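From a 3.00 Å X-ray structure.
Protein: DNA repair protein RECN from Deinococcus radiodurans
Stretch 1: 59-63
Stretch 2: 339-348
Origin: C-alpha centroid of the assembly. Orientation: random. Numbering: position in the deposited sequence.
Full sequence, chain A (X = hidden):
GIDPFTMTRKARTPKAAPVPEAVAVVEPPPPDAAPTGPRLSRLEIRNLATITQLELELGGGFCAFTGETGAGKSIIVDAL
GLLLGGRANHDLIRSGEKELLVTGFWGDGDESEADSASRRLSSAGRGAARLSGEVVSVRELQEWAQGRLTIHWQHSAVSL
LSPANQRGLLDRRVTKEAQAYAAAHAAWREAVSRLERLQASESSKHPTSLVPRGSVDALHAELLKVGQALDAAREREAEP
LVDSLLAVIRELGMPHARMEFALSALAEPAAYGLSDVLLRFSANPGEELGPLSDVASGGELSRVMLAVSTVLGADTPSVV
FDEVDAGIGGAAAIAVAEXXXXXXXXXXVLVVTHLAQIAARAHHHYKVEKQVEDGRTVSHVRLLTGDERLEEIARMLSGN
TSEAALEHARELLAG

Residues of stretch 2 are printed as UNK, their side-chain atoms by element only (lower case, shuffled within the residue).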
# COMPACT_ATOMS: atom_id res chain seq x y z
N GLY A 59 7.02 1.05 16.65
CA GLY A 59 7.74 0.00 15.96
C GLY A 59 7.05 -1.33 16.10
O GLY A 59 6.14 -1.46 16.92
N GLY A 60 7.47 -2.31 15.31
CA GLY A 60 7.00 -3.67 15.52
C GLY A 60 6.40 -4.34 14.30
O GLY A 60 6.98 -4.32 13.22
N GLY A 61 5.24 -4.94 14.48
CA GLY A 61 4.55 -5.58 13.38
C GLY A 61 3.27 -4.83 13.10
O GLY A 61 3.28 -3.81 12.41
N PHE A 62 2.18 -5.33 13.65
CA PHE A 62 0.87 -4.71 13.47
C PHE A 62 0.65 -3.62 14.51
O PHE A 62 0.50 -3.89 15.70
CB PHE A 62 -0.21 -5.79 13.58
CG PHE A 62 -1.61 -5.27 13.37
CD1 PHE A 62 -1.83 -3.96 12.99
CD2 PHE A 62 -2.69 -6.11 13.55
CE1 PHE A 62 -3.11 -3.49 12.80
CE2 PHE A 62 -3.97 -5.65 13.36
CZ PHE A 62 -4.19 -4.34 12.99
N CYS A 63 0.62 -2.37 14.05
CA CYS A 63 0.37 -1.23 14.92
C CYS A 63 -1.02 -0.69 14.68
O CYS A 63 -1.35 -0.28 13.57
CB CYS A 63 1.40 -0.14 14.66
SG CYS A 63 3.09 -0.69 14.88
N UNK A 339 -5.84 -11.22 8.28
CA UNK A 339 -4.93 -10.97 7.18
C UNK A 339 -3.87 -9.95 7.58
O UNK A 339 -2.69 -10.12 7.27
c UNK A 339 -5.68 -10.50 5.94
c UNK A 339 -5.65 -12.82 4.96
c UNK A 339 -6.49 -11.60 5.28
o UNK A 339 -4.69 -12.73 4.20
n UNK A 339 -6.01 -13.95 5.55
N UNK A 340 -4.30 -8.89 8.25
CA UNK A 340 -3.37 -7.89 8.76
C UNK A 340 -2.32 -8.54 9.64
O UNK A 340 -1.13 -8.26 9.52
c UNK A 340 -3.82 -4.92 7.95
c UNK A 340 -4.84 -5.78 8.67
c UNK A 340 -4.12 -6.81 9.54
c UNK A 340 -5.78 -4.94 9.51
N UNK A 341 -2.78 -9.42 10.53
CA UNK A 341 -1.88 -10.11 11.44
C UNK A 341 -0.78 -10.84 10.67
O UNK A 341 0.40 -10.74 11.00
o UNK A 341 -1.89 -11.44 13.46
c UNK A 341 -2.65 -11.08 12.33
N UNK A 342 -1.17 -11.57 9.63
CA UNK A 342 -0.23 -12.35 8.84
C UNK A 342 0.76 -11.50 8.07
O UNK A 342 1.94 -11.83 7.97
c UNK A 342 -2.46 -15.22 7.57
c UNK A 342 -0.97 -13.25 7.86
c UNK A 342 -2.00 -14.14 8.52
n UNK A 342 -2.98 -16.85 5.35
c UNK A 342 -2.35 -15.70 5.15
n UNK A 342 -1.98 -15.35 3.92
n UNK A 342 -2.09 -14.91 6.19
N UNK A 343 0.28 -10.40 7.50
CA UNK A 343 1.17 -9.50 6.79
C UNK A 343 2.20 -8.95 7.77
O UNK A 343 3.32 -8.62 7.39
c UNK A 343 2.16 -7.86 4.47
c UNK A 343 0.37 -8.37 6.15
c UNK A 343 1.17 -7.27 5.45
c UNK A 343 0.22 -6.31 4.76
N UNK A 344 1.81 -8.87 9.04
CA UNK A 344 2.68 -8.34 10.09
C UNK A 344 3.75 -9.34 10.54
O UNK A 344 4.67 -8.97 11.27
c UNK A 344 1.85 -7.88 11.28
N UNK A 345 3.63 -10.59 10.10
CA UNK A 345 4.63 -11.61 10.40
C UNK A 345 5.94 -11.34 9.68
O UNK A 345 6.96 -11.95 9.98
o UNK A 345 2.97 -13.00 12.07
c UNK A 345 4.13 -13.00 9.99
o UNK A 345 2.71 -14.73 10.76
c UNK A 345 3.20 -13.62 11.01
N UNK A 346 5.90 -10.43 8.72
CA UNK A 346 7.07 -10.09 7.93
C UNK A 346 7.19 -8.57 7.76
O UNK A 346 8.21 -8.07 7.30
c UNK A 346 7.55 -12.17 6.60
o UNK A 346 5.64 -10.80 6.09
c UNK A 346 7.00 -10.75 6.54
N UNK A 347 6.15 -7.84 8.16
CA UNK A 347 6.11 -6.41 7.90
C UNK A 347 5.65 -5.61 9.09
O UNK A 347 5.20 -6.17 10.09
n UNK A 347 8.84 -7.22 2.14
c UNK A 347 6.11 -6.83 4.55
n UNK A 347 7.34 -8.74 3.00
c UNK A 347 7.81 -7.50 2.93
c UNK A 347 5.84 -5.66 5.47
n UNK A 347 7.24 -6.56 3.67
c UNK A 347 5.16 -6.09 6.75
N UNK A 348 5.78 -4.29 8.97
CA UNK A 348 5.16 -3.36 9.90
C UNK A 348 3.94 -2.83 9.17
O UNK A 348 4.07 -2.15 8.15
c UNK A 348 5.58 -1.19 11.21
o UNK A 348 7.14 0.45 10.43
c UNK A 348 6.52 -0.01 11.38
c UNK A 348 6.11 -2.21 10.22
n UNK A 348 6.61 0.50 12.60

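Position 339 carries three carbons in a row, the third bearing one oxygen and one nitrogen, and no side-chain atom contacts stretch 1. An amide at the third carbon makes it Gln 339, in the helix.

Position 340 has four carbons forked at the second. Its CA-to-CB bond points toward stretch 1, its CB lies over one face of the Phe 62 ring, and a terminal carbon reaches that ring. The fork at the second carbon identifies Leu 340; the closest pair is CD1 to Phe 62 CZ, 3.9 Å.

Position 341 shows one carbon, then one oxygen, with the CA-to-CB bond pointing away from stretch 1; its backbone N is 4.5 Å from Phe 62 CD2. This is Ser 341.

At 342, three carbons lead to a nitrogen and then a carbon with two further nitrogens, a guanidinium out of reach of stretch 1: Arg 342.

Position 343 repeats the four-carbon fork at the second carbon, but it makes no contact with stretch 1. It is Leu 343, and its N donates to Gln 339 O at 3.0 Å, a helical bond.

Position 344 has a single side-chain carbon, hence alanine. Ala 344 CB points toward stretch 1, 3.5 Å from Phe 62 N and 3.7 Å from Phe 62 CB.

Position 345 bears two carbons, the second with two oxygens, a carboxylate making no contact: Asp 345.

At 346 one carbon carries an oxygen and a carbon, the branching of Thr 346. Its OG1 makes a weak hydrogen bond to Leu 343 O at 3.4 Å.

Position 347 again ends in a guanidinium after three carbons and a nitrogen. Arg 347 leads its side-chain end away and touches stretch 1 through its backbone: O lies 3.4 Å from Gly 61 CA.

Position 348 has three carbons, the third carrying oxygen and nitrogen, and the nitrogen approaches Gly 59. The amide gives Gln 348, with NE2 3.6 Å from Gly 59 CA.

The contact buries 343 Å² without a cross-stretch hydrogen bond. Two CA-H...O contacts join the backbones: Gly 61 CA to Arg 347 O, and Gln 348 CA to Gly 61 O at 3.2 Å, with angles at H of 141° and 140°. Glycine suits this close approach, since an ideal CB on Gly 61 would sit 3.1 Å from the O atom of Ala 344. Beside this backbone contact, Phe 62 packs against Leu 340 and Ala 344, adding an apolar component.

Stretch 2 (339-348) QLSRLADTRQ
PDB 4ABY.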